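Local coordinates for protein Old Yellow Enzyme (Pichia, PDB 6AGZ) that probably catalyses the asymmetric reduction of enone compounds, as an FMN-containing flavoprotein dehydrogenase built on a TIM barrel, at residues F37-F43 / L77-M83; R88-A92 / P401-A405; R278-I284 / W309-R315; S283-P287 / E300-L306. One frame throughout, in Å; residues are numbered along the deposited sequence.

Contact 1. Residues F37-F43 / L77-M83; sequences FRNTSDF and LYQNGPM
Phe37 lays its ring along the bend at 78-81: CE1 rests 3.6 Å from Tyr78 CB, while Asn80 O and Gly81 CA lie near the ring plane at its edge. The ring planes of Phe37 and Tyr78 are steeply inclined, 84° apart, with centroids 6.0 Å from each other. Asn39 and Asn80 then grip each other. Asn80 ND2 gives a nearly straight bond (166°) to Asn39 O at 2.8 Å, the acceptor lying in the amide plane of Asn80; in return Asn39 ND2 reaches Asn80 O at 3.3 Å from above the carbonyl plane, and Asn39 N adds a weak bond to the same oxygen. Asn39 ND2 is also held by Glu67 of strand 63-70. These are two loops of the TIM barrel, following strands 29-31 and 63-70, and each is folded on a turn: type I from Thr40 to Phe43, type II from Tyr78 to Gly81. Water 2 bridges Ser41 O and Asn80 N. Phe43 ends the segment with CG anti to its carbonyl carbon (chi1 -43°), which sets the ring between the second loop's ends: Leu77 CD2 sits over one face, 4.2 Å from the centroid, Tyr78 O lies at the edge 3.3 Å from CE1, and Met83 CE comes obliquely to within 3.8 Å of CD2. Replacing Phe43 with an alanine would probably open a gap between Leu77 and Met83 and deprive Leu77 CD2 of its CH-pi partner.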
# COMPACT_ATOMS: atom_id res chain seq x y z
N PHE A 37 16.70 -12.13 -27.99
CA PHE A 37 16.30 -12.86 -29.20
C PHE A 37 17.50 -13.37 -29.98
O PHE A 37 17.60 -13.20 -31.20
CB PHE A 37 15.40 -11.99 -30.09
CG PHE A 37 14.08 -11.64 -29.46
CD1 PHE A 37 13.34 -12.59 -28.79
CD2 PHE A 37 13.59 -10.35 -29.54
CE1 PHE A 37 12.13 -12.27 -28.21
CE2 PHE A 37 12.38 -10.01 -28.97
CZ PHE A 37 11.64 -10.98 -28.30
N ARG A 38 18.43 -14.01 -29.27
CA ARG A 38 19.58 -14.65 -29.90
C ARG A 38 19.51 -16.17 -29.82
O ARG A 38 20.54 -16.85 -29.94
CB ARG A 38 20.89 -14.15 -29.28
CG ARG A 38 21.56 -13.02 -30.06
CD ARG A 38 20.76 -11.73 -29.99
NE ARG A 38 21.49 -10.61 -30.59
CZ ARG A 38 21.14 -9.33 -30.45
NH1 ARG A 38 20.08 -9.01 -29.73
NH2 ARG A 38 21.86 -8.38 -31.02
N ASN A 39 18.32 -16.72 -29.62
CA ASN A 39 18.09 -18.15 -29.72
C ASN A 39 17.82 -18.53 -31.17
O ASN A 39 17.60 -17.67 -32.03
CB ASN A 39 16.92 -18.59 -28.84
CG ASN A 39 17.10 -18.19 -27.38
OD1 ASN A 39 17.53 -19.00 -26.56
ND2 ASN A 39 16.78 -16.95 -27.06
N THR A 40 17.83 -19.83 -31.45
CA THR A 40 17.48 -20.30 -32.78
C THR A 40 15.98 -20.09 -33.02
O THR A 40 15.21 -19.78 -32.11
CB THR A 40 17.84 -21.77 -32.95
OG1 THR A 40 17.07 -22.56 -32.03
CG2 THR A 40 19.32 -21.99 -32.68
N SER A 41 15.57 -20.27 -34.28
CA SER A 41 14.15 -20.29 -34.58
C SER A 41 13.44 -21.44 -33.88
O SER A 41 12.22 -21.41 -33.72
CB SER A 41 13.92 -20.37 -36.09
OG SER A 41 14.31 -21.63 -36.60
N ASP A 42 14.20 -22.46 -33.46
CA ASP A 42 13.70 -23.56 -32.66
C ASP A 42 13.63 -23.23 -31.17
O ASP A 42 13.27 -24.10 -30.37
CB ASP A 42 14.60 -24.79 -32.85
CG ASP A 42 13.89 -25.93 -33.55
OD1 ASP A 42 12.78 -25.70 -34.08
OD2 ASP A 42 14.44 -27.05 -33.57
N PHE A 43 13.97 -21.99 -30.80
CA PHE A 43 14.00 -21.54 -29.41
C PHE A 43 15.06 -22.28 -28.59
O PHE A 43 14.85 -22.59 -27.42
CB PHE A 43 12.62 -21.65 -28.75
CG PHE A 43 11.49 -21.19 -29.63
CD1 PHE A 43 11.34 -19.85 -29.94
CD2 PHE A 43 10.58 -22.10 -30.14
CE1 PHE A 43 10.30 -19.43 -30.76
CE2 PHE A 43 9.54 -21.69 -30.95
CZ PHE A 43 9.40 -20.35 -31.26
N LEU A 77 4.33 -16.76 -28.19
CA LEU A 77 5.70 -16.89 -28.70
C LEU A 77 6.21 -15.61 -29.35
O LEU A 77 5.43 -14.81 -29.88
CB LEU A 77 5.78 -18.03 -29.73
CG LEU A 77 5.61 -19.48 -29.29
CD1 LEU A 77 5.36 -20.36 -30.51
CD2 LEU A 77 6.85 -19.95 -28.55
N TYR A 78 7.52 -15.42 -29.30
CA TYR A 78 8.23 -14.45 -30.12
C TYR A 78 9.31 -15.19 -30.90
O TYR A 78 9.88 -16.17 -30.40
CB TYR A 78 8.87 -13.33 -29.29
CG TYR A 78 7.88 -12.40 -28.61
CD1 TYR A 78 6.73 -11.99 -29.26
CD2 TYR A 78 8.12 -11.94 -27.32
CE1 TYR A 78 5.83 -11.14 -28.64
CE2 TYR A 78 7.22 -11.09 -26.69
CZ TYR A 78 6.08 -10.69 -27.36
OH TYR A 78 5.19 -9.85 -26.73
N GLN A 79 9.57 -14.74 -32.12
CA GLN A 79 10.57 -15.42 -32.94
C GLN A 79 11.94 -15.33 -32.29
O GLN A 79 12.36 -14.27 -31.83
CB GLN A 79 10.59 -14.84 -34.36
CG GLN A 79 10.86 -13.35 -34.45
CD GLN A 79 10.73 -12.83 -35.86
OE1 GLN A 79 11.29 -13.40 -36.80
NE2 GLN A 79 9.99 -11.74 -36.03
N ASN A 80 12.63 -16.48 -32.23
CA ASN A 80 13.97 -16.59 -31.67
C ASN A 80 14.00 -16.27 -30.17
O ASN A 80 15.03 -15.85 -29.64
CB ASN A 80 14.97 -15.70 -32.43
CG ASN A 80 15.05 -16.06 -33.90
OD1 ASN A 80 14.21 -15.64 -34.70
ND2 ASN A 80 16.05 -16.84 -34.27
N GLY A 81 12.88 -16.47 -29.49
CA GLY A 81 12.85 -16.40 -28.05
C GLY A 81 13.39 -17.66 -27.42
O GLY A 81 13.68 -18.66 -28.09
N PRO A 82 13.55 -17.63 -26.10
CA PRO A 82 14.07 -18.80 -25.38
C PRO A 82 12.97 -19.71 -24.86
O PRO A 82 11.81 -19.32 -24.69
CB PRO A 82 14.84 -18.17 -24.21
CG PRO A 82 14.51 -16.67 -24.24
CD PRO A 82 13.38 -16.48 -25.20
N MET A 83 13.36 -20.96 -24.60
CA MET A 83 12.43 -21.96 -24.08
C MET A 83 13.21 -23.01 -23.29
O MET A 83 14.37 -23.29 -23.59
CB MET A 83 11.62 -22.61 -25.21
CG MET A 83 10.37 -23.34 -24.73
SD MET A 83 9.40 -24.06 -26.07
CE MET A 83 8.78 -22.59 -26.88
O HOH W 1 16.32 -21.26 -25.42
O HOH W 2 11.24 -18.42 -33.94

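Contact 2. Residues R88-A92 / P401-A405; sequences RQVEA and PQPLA
Ala405 O, at the last residue of the chain, accepts from Arg88 NE at 2.9 Å, the one hydrogen bond between 88-92 and 401-405. It is moderately bent, with an N-H...O angle of 144°. NE meets the terminal C-O group well to the side, at a C-O...N angle of 105°, and the oxygen lies at the guanidinium edge, tilted somewhat from its plane. The bend of the arginine chain at chi3 (57°) folds NE back beside the oxygen Ala405 O, whose distance to Arg88 CG is 3.4 Å, so that the aliphatic stem as well as the NE-H borders this terminal group. Arg88 NH1 turns to another partner, forming a salt bridge with Asp42; one guanidinium thus joins the chain terminus to the loop after strand 29-31. Arg88 NH2 passes Pro403 CB obliquely at 4.1 Å. In the barrel, helix 87-102 is the helix that follows the second strand, and the C-terminal tail runs against its first turns without regular structure of its own. Apart from the one bond the tail packs by small groups: Ala405 CB lies 3.7 Å from Glu91 CB and also rests against the backbone oxygen Arg88 O at 3.5 Å. One turn along the helix, Ala92 CB and Leu404 CB form an apolar pair at 3.7 Å. The leucine side chain also touches Asp47 and Leu50 of helix 47-57. Lys95, further along helix 87-102, donates to Leu404 O.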
# COMPACT_ATOMS: atom_id res chain seq x y z
N ARG A 88 16.44 -30.80 -25.99
CA ARG A 88 17.54 -30.01 -26.55
C ARG A 88 17.68 -28.67 -25.83
O ARG A 88 18.79 -28.26 -25.46
CB ARG A 88 17.32 -29.79 -28.05
CG ARG A 88 17.47 -31.05 -28.89
CD ARG A 88 17.19 -30.80 -30.37
NE ARG A 88 18.06 -29.76 -30.94
CZ ARG A 88 17.61 -28.62 -31.47
NH1 ARG A 88 16.31 -28.37 -31.51
NH2 ARG A 88 18.47 -27.74 -31.96
N GLN A 89 16.56 -27.98 -25.62
CA GLN A 89 16.60 -26.69 -24.94
C GLN A 89 17.17 -26.82 -23.53
O GLN A 89 17.99 -26.00 -23.10
CB GLN A 89 15.19 -26.08 -24.91
CG GLN A 89 14.58 -25.85 -26.29
CD GLN A 89 13.07 -25.72 -26.25
OE1 GLN A 89 12.45 -25.82 -25.19
NE2 GLN A 89 12.46 -25.51 -27.42
N VAL A 90 16.75 -27.86 -22.80
CA VAL A 90 17.25 -28.07 -21.44
C VAL A 90 18.74 -28.40 -21.46
O VAL A 90 19.48 -27.99 -20.56
CB VAL A 90 16.43 -29.17 -20.74
CG1 VAL A 90 17.01 -29.49 -19.38
CG2 VAL A 90 14.98 -28.73 -20.61
N GLU A 91 19.20 -29.13 -22.47
CA GLU A 91 20.63 -29.40 -22.60
C GLU A 91 21.41 -28.11 -22.79
O GLU A 91 22.40 -27.85 -22.10
CB GLU A 91 20.88 -30.36 -23.77
CG GLU A 91 20.22 -31.72 -23.65
CD GLU A 91 20.23 -32.49 -24.95
OE1 GLU A 91 21.33 -32.74 -25.49
OE2 GLU A 91 19.14 -32.83 -25.45
N ALA A 92 20.97 -27.27 -23.74
CA ALA A 92 21.67 -26.02 -24.01
C ALA A 92 21.72 -25.13 -22.77
O ALA A 92 22.79 -24.66 -22.37
CB ALA A 92 20.99 -25.29 -25.17
N PRO A 401 25.14 -17.53 -35.21
CA PRO A 401 25.03 -18.31 -33.97
C PRO A 401 24.60 -19.74 -34.25
O PRO A 401 23.83 -20.02 -35.17
CB PRO A 401 23.97 -17.56 -33.16
CG PRO A 401 24.02 -16.16 -33.69
CD PRO A 401 24.33 -16.30 -35.15
N GLN A 402 25.11 -20.66 -33.43
CA GLN A 402 24.82 -22.08 -33.56
C GLN A 402 24.20 -22.62 -32.28
O GLN A 402 24.62 -22.23 -31.18
CB GLN A 402 26.11 -22.87 -33.87
CG GLN A 402 26.83 -22.42 -35.12
CD GLN A 402 26.10 -22.82 -36.39
OE1 GLN A 402 25.43 -23.85 -36.43
NE2 GLN A 402 26.23 -22.00 -37.43
N PRO A 403 23.21 -23.50 -32.38
CA PRO A 403 22.60 -24.05 -31.17
C PRO A 403 23.58 -24.91 -30.38
O PRO A 403 24.47 -25.55 -30.94
CB PRO A 403 21.44 -24.89 -31.71
CG PRO A 403 21.84 -25.24 -33.10
CD PRO A 403 22.61 -24.06 -33.60
N LEU A 404 23.40 -24.91 -29.06
CA LEU A 404 24.26 -25.68 -28.17
C LEU A 404 23.85 -27.14 -28.07
O LEU A 404 24.62 -27.95 -27.54
CB LEU A 404 24.26 -25.05 -26.78
CG LEU A 404 24.92 -23.67 -26.69
CD1 LEU A 404 24.57 -22.98 -25.39
CD2 LEU A 404 26.43 -23.81 -26.85
N ALA A 405 22.67 -27.50 -28.58
CA ALA A 405 22.20 -28.88 -28.54
C ALA A 405 21.12 -29.11 -29.59
O ALA A 405 20.62 -30.23 -29.74
CB ALA A 405 21.68 -29.23 -27.15

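Contact 3. Residues R278-I284 / W309-R315; sequences RLAYVSI and WKGVVLR
Val282 N and Trp309 NE1 both donate to Val312 O, reaching it from opposite faces of its carbonyl plane. Val282 N lies 3.0 Å from Val312 O; Trp309 NE1, 2.9 Å from Val312 O, comes from well above the plane and fixes the ring's rotation. Parallel pairing continues as Leu314 N donates to Val282 O and Ile284 N to Leu314 O, the latter at 2.8 Å and almost straight (172°). Before the strands pair, water 3 takes over, accepting from Val312 N and donating to Leu279 O. With CG anti to the backbone N (chi1 174°), Trp309 carries its indole between two side chains: Val282 CG2 lies 3.4 Å from Trp309 CE2 over one face, and over the opposite face Arg278 makes a cation-pi contact, its guanidinium steeply inclined at 75°. Arg278 NH1 is paired with Glu270 of helix 258-274. A leucine in place of Trp309 would probably leave Arg278 without its aromatic platform and Val312 O with one donor fewer. Val282 and Ile284 point to one side of the sheet, Ser283 and Leu314 to the other. This in-register pairing joins strands 281-285 and 313-316, the sixth and seventh of the eight-stranded parallel TIM barrel.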
# COMPACT_ATOMS: atom_id res chain seq x y z
N ARG A 278 10.12 -18.81 2.42
CA ARG A 278 10.63 -17.49 2.07
C ARG A 278 11.24 -17.56 0.67
O ARG A 278 12.16 -18.34 0.44
CB ARG A 278 11.66 -17.02 3.09
CG ARG A 278 12.51 -15.84 2.63
CD ARG A 278 11.80 -14.51 2.80
NE ARG A 278 11.57 -14.19 4.21
CZ ARG A 278 10.89 -13.12 4.63
NH1 ARG A 278 10.37 -12.27 3.76
NH2 ARG A 278 10.73 -12.91 5.93
N LEU A 279 10.72 -16.74 -0.24
CA LEU A 279 11.26 -16.69 -1.59
C LEU A 279 12.72 -16.27 -1.56
O LEU A 279 13.18 -15.59 -0.63
CB LEU A 279 10.46 -15.73 -2.46
CG LEU A 279 9.00 -16.06 -2.76
CD1 LEU A 279 8.40 -15.04 -3.72
CD2 LEU A 279 8.87 -17.47 -3.31
N ALA A 280 13.47 -16.69 -2.58
CA ALA A 280 14.86 -16.27 -2.70
C ALA A 280 14.96 -14.76 -2.78
O ALA A 280 15.78 -14.14 -2.09
CB ALA A 280 15.51 -16.92 -3.92
N TYR A 281 14.12 -14.13 -3.60
CA TYR A 281 14.08 -12.68 -3.70
C TYR A 281 12.79 -12.27 -4.39
O TYR A 281 12.13 -13.08 -5.06
CB TYR A 281 15.29 -12.13 -4.47
CG TYR A 281 15.40 -12.60 -5.91
CD1 TYR A 281 16.06 -13.78 -6.22
CD2 TYR A 281 14.85 -11.85 -6.94
CE1 TYR A 281 16.16 -14.21 -7.54
CE2 TYR A 281 14.95 -12.27 -8.26
CZ TYR A 281 15.61 -13.45 -8.55
OH TYR A 281 15.71 -13.88 -9.85
N VAL A 282 12.42 -11.00 -4.21
CA VAL A 282 11.33 -10.37 -4.93
C VAL A 282 11.92 -9.25 -5.77
O VAL A 282 12.61 -8.37 -5.23
CB VAL A 282 10.24 -9.84 -3.98
CG1 VAL A 282 9.21 -9.04 -4.76
CG2 VAL A 282 9.57 -10.99 -3.25
N SER A 283 11.66 -9.27 -7.07
CA SER A 283 12.23 -8.31 -8.01
C SER A 283 11.23 -7.21 -8.29
O SER A 283 10.07 -7.48 -8.64
CB SER A 283 12.64 -9.00 -9.31
OG SER A 283 13.27 -8.08 -10.18
N ILE A 284 11.67 -5.96 -8.14
CA ILE A 284 10.82 -4.79 -8.33
C ILE A 284 11.53 -3.77 -9.22
O ILE A 284 12.76 -3.68 -9.25
CB ILE A 284 10.42 -4.14 -6.98
CG1 ILE A 284 11.61 -3.43 -6.32
CG2 ILE A 284 9.83 -5.18 -6.03
CD1 ILE A 284 11.23 -2.69 -5.06
N TRP A 309 7.34 -6.65 2.26
CA TRP A 309 8.26 -7.76 2.03
C TRP A 309 9.54 -7.53 2.84
O TRP A 309 10.18 -6.48 2.71
CB TRP A 309 8.57 -7.89 0.55
CG TRP A 309 9.61 -8.91 0.25
CD1 TRP A 309 10.90 -8.68 -0.12
CD2 TRP A 309 9.46 -10.34 0.33
NE1 TRP A 309 11.56 -9.87 -0.30
CE2 TRP A 309 10.71 -10.90 -0.03
CE3 TRP A 309 8.40 -11.19 0.65
CZ2 TRP A 309 10.91 -12.28 -0.06
CZ3 TRP A 309 8.61 -12.55 0.61
CH2 TRP A 309 9.86 -13.09 0.26
N LYS A 310 9.91 -8.51 3.66
CA LYS A 310 11.05 -8.39 4.56
C LYS A 310 12.29 -9.12 4.07
O LYS A 310 13.35 -8.97 4.68
CB LYS A 310 10.68 -8.92 5.95
CG LYS A 310 9.46 -8.25 6.58
CD LYS A 310 9.72 -6.78 6.86
CE LYS A 310 8.57 -6.17 7.65
NZ LYS A 310 8.85 -4.75 8.00
N GLY A 311 12.19 -9.89 2.99
CA GLY A 311 13.30 -10.68 2.50
C GLY A 311 14.16 -9.92 1.52
O GLY A 311 14.11 -8.69 1.42
N VAL A 312 14.98 -10.68 0.78
CA VAL A 312 15.83 -10.08 -0.24
C VAL A 312 14.96 -9.44 -1.31
O VAL A 312 14.00 -10.04 -1.80
CB VAL A 312 16.77 -11.14 -0.83
CG1 VAL A 312 17.59 -10.54 -1.97
CG2 VAL A 312 17.68 -11.71 0.24
N VAL A 313 15.29 -8.20 -1.67
CA VAL A 313 14.57 -7.46 -2.70
C VAL A 313 15.57 -6.98 -3.74
O VAL A 313 16.60 -6.39 -3.39
CB VAL A 313 13.77 -6.28 -2.11
CG1 VAL A 313 14.66 -5.38 -1.27
CG2 VAL A 313 13.09 -5.50 -3.22
N LEU A 314 15.28 -7.26 -5.00
CA LEU A 314 16.10 -6.80 -6.12
C LEU A 314 15.43 -5.57 -6.73
O LEU A 314 14.31 -5.66 -7.21
CB LEU A 314 16.26 -7.90 -7.17
CG LEU A 314 16.75 -7.45 -8.55
CD1 LEU A 314 18.13 -6.83 -8.46
CD2 LEU A 314 16.73 -8.61 -9.53
N ARG A 315 16.12 -4.44 -6.69
CA ARG A 315 15.59 -3.19 -7.22
C ARG A 315 16.31 -2.85 -8.52
O ARG A 315 17.54 -2.81 -8.56
CB ARG A 315 15.76 -2.05 -6.21
CG ARG A 315 15.31 -2.43 -4.80
CD ARG A 315 15.43 -1.26 -3.83
NE ARG A 315 14.52 -0.18 -4.16
CZ ARG A 315 14.26 0.85 -3.36
NH1 ARG A 315 14.85 0.93 -2.17
NH2 ARG A 315 13.41 1.79 -3.73
O HOH W 3 14.44 -13.54 1.02

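Contact 4. Residues S283-P287 / E300-L306; sequences SIVEP and EDNSWML
The amide of Asn302 and the carboxylate of Glu286 stand with their planes 90° apart: Asn302 ND2 donates to Glu286 OE2 at 3.0 Å within its own amide plane, but meets that oxygen from above the carboxylate plane. Asn302 ND2 also bonds Val285 O at 3.0 Å, again in the amide plane and from above the carbonyl, with an N-H...O angle of 168°. These two bonds use both amide hydrogens and fix the rotation of the group. Ile284 CD1 lies 3.7 Å from Asn302 ND2, while Pro287 CD slides past the amide, 3.5 Å from the same nitrogen. Met305, bent at chi3 (76°), turns its terminal CE to Ile284 CG2 at 3.6 Å, the two side chains sliding past each other in opposite directions. Water 4 links Glu286 OE1 to Asn302 N. Asp301 OD1 takes Ser303 N at 2.8 Å, a capping bond at the start of helix 303-308, whose first turn packs against the second subunit. The side chain of Val285 is about 4 Å from the bound FMN, so the contact joins a flavin-side strand end to the helix start. Glu286 OE2 has a second partner in Arg315 NE; the arginine and the amide together probably stabilise the carboxylate's negative charge, whereas the buried Asn302 OD1 has no hydrogen-bonding partner in the model.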
# COMPACT_ATOMS: atom_id res chain seq x y z
N SER A 283 11.66 -9.27 -7.07
CA SER A 283 12.23 -8.31 -8.01
C SER A 283 11.23 -7.21 -8.29
O SER A 283 10.07 -7.48 -8.64
CB SER A 283 12.64 -9.00 -9.31
OG SER A 283 13.27 -8.08 -10.18
N ILE A 284 11.67 -5.96 -8.14
CA ILE A 284 10.82 -4.79 -8.33
C ILE A 284 11.53 -3.77 -9.22
O ILE A 284 12.76 -3.68 -9.25
CB ILE A 284 10.42 -4.14 -6.98
CG1 ILE A 284 11.61 -3.43 -6.32
CG2 ILE A 284 9.83 -5.18 -6.03
CD1 ILE A 284 11.23 -2.69 -5.06
N VAL A 285 10.72 -3.01 -9.94
CA VAL A 285 11.19 -2.02 -10.90
C VAL A 285 10.98 -0.63 -10.32
O VAL A 285 9.87 -0.29 -9.90
CB VAL A 285 10.47 -2.16 -12.25
CG1 VAL A 285 10.70 -0.94 -13.11
CG2 VAL A 285 10.93 -3.43 -12.96
N GLU A 286 12.05 0.16 -10.29
CA GLU A 286 11.95 1.51 -9.77
C GLU A 286 11.20 2.40 -10.76
O GLU A 286 11.45 2.33 -11.97
CB GLU A 286 13.34 2.09 -9.50
CG GLU A 286 14.09 1.37 -8.38
CD GLU A 286 13.33 1.38 -7.07
OE1 GLU A 286 13.05 2.47 -6.54
OE2 GLU A 286 13.00 0.28 -6.57
N PRO A 287 10.27 3.23 -10.29
CA PRO A 287 9.42 4.14 -11.08
C PRO A 287 10.20 4.95 -12.12
O PRO A 287 11.24 5.53 -11.79
CB PRO A 287 8.81 5.07 -10.02
CG PRO A 287 9.49 4.71 -8.71
CD PRO A 287 9.95 3.31 -8.85
N GLU A 300 5.06 8.40 -7.21
CA GLU A 300 5.38 6.98 -7.24
C GLU A 300 6.68 6.69 -6.48
O GLU A 300 7.69 7.36 -6.70
CB GLU A 300 5.49 6.48 -8.68
CG GLU A 300 4.23 6.68 -9.50
CD GLU A 300 4.35 6.11 -10.90
OE1 GLU A 300 5.46 5.68 -11.28
OE2 GLU A 300 3.32 6.08 -11.62
N ASP A 301 6.64 5.70 -5.60
CA ASP A 301 7.80 5.32 -4.81
C ASP A 301 7.57 3.92 -4.25
O ASP A 301 6.47 3.62 -3.78
CB ASP A 301 8.04 6.32 -3.67
CG ASP A 301 9.39 6.13 -3.01
OD1 ASP A 301 9.54 5.16 -2.23
OD2 ASP A 301 10.30 6.94 -3.26
N ASN A 302 8.61 3.09 -4.30
CA ASN A 302 8.50 1.68 -3.93
C ASN A 302 8.69 1.43 -2.44
O ASN A 302 8.70 0.27 -2.02
CB ASN A 302 9.52 0.85 -4.71
CG ASN A 302 9.11 0.62 -6.15
OD1 ASN A 302 7.94 0.73 -6.50
ND2 ASN A 302 10.08 0.30 -7.00
N SER A 303 8.82 2.49 -1.63
CA SER A 303 9.09 2.31 -0.20
C SER A 303 8.07 1.40 0.46
O SER A 303 8.44 0.50 1.23
CB SER A 303 9.12 3.67 0.50
OG SER A 303 7.89 4.36 0.33
N TRP A 304 6.79 1.59 0.15
CA TRP A 304 5.74 0.78 0.77
C TRP A 304 5.97 -0.71 0.50
O TRP A 304 5.74 -1.54 1.38
CB TRP A 304 4.37 1.20 0.25
CG TRP A 304 4.22 1.11 -1.24
CD1 TRP A 304 4.52 2.09 -2.15
CD2 TRP A 304 3.73 -0.00 -1.99
NE1 TRP A 304 4.26 1.64 -3.42
CE2 TRP A 304 3.77 0.36 -3.35
CE3 TRP A 304 3.27 -1.28 -1.65
CZ2 TRP A 304 3.36 -0.50 -4.37
CZ3 TRP A 304 2.87 -2.13 -2.66
CH2 TRP A 304 2.92 -1.74 -4.00
N MET A 305 6.44 -1.05 -0.70
CA MET A 305 6.76 -2.44 -0.99
C MET A 305 7.75 -2.99 0.03
O MET A 305 7.52 -4.05 0.62
CB MET A 305 7.32 -2.57 -2.41
CG MET A 305 6.41 -1.98 -3.48
SD MET A 305 6.96 -2.30 -5.17
CE MET A 305 6.48 -4.01 -5.36
N LEU A 306 8.83 -2.25 0.28
CA LEU A 306 9.83 -2.70 1.24
C LEU A 306 9.28 -2.75 2.66
O LEU A 306 9.85 -3.43 3.51
CB LEU A 306 11.07 -1.80 1.18
CG LEU A 306 12.00 -1.83 -0.03
CD1 LEU A 306 13.43 -2.11 0.42
CD2 LEU A 306 11.58 -2.84 -1.10
O HOH W 4 11.13 3.87 -5.39

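Overall arrangement
From the N terminus, contact 1 comes first, closing the loop between the segments that follow strands 29-31 and 63-70. Contact 2 opens just after it, on helix 87-102, and brings the C-terminal tail back across more than 300 residues; contacts 3 and 4 are nested inside that long loop. Contacts 1 and 2 touch through the Asp42-Arg88 salt bridge, their centres 11 Å apart. Contacts 3 and 4 start from the same strand, 281-285, sharing Ser283 and Ile284; 300-306 lies between the paired strands in sequence, and Arg315 with Glu286 links the two contacts. The two groups lie on opposite sides of the chain's centre, with contacts 1 and 3 about 29 Å apart between centres.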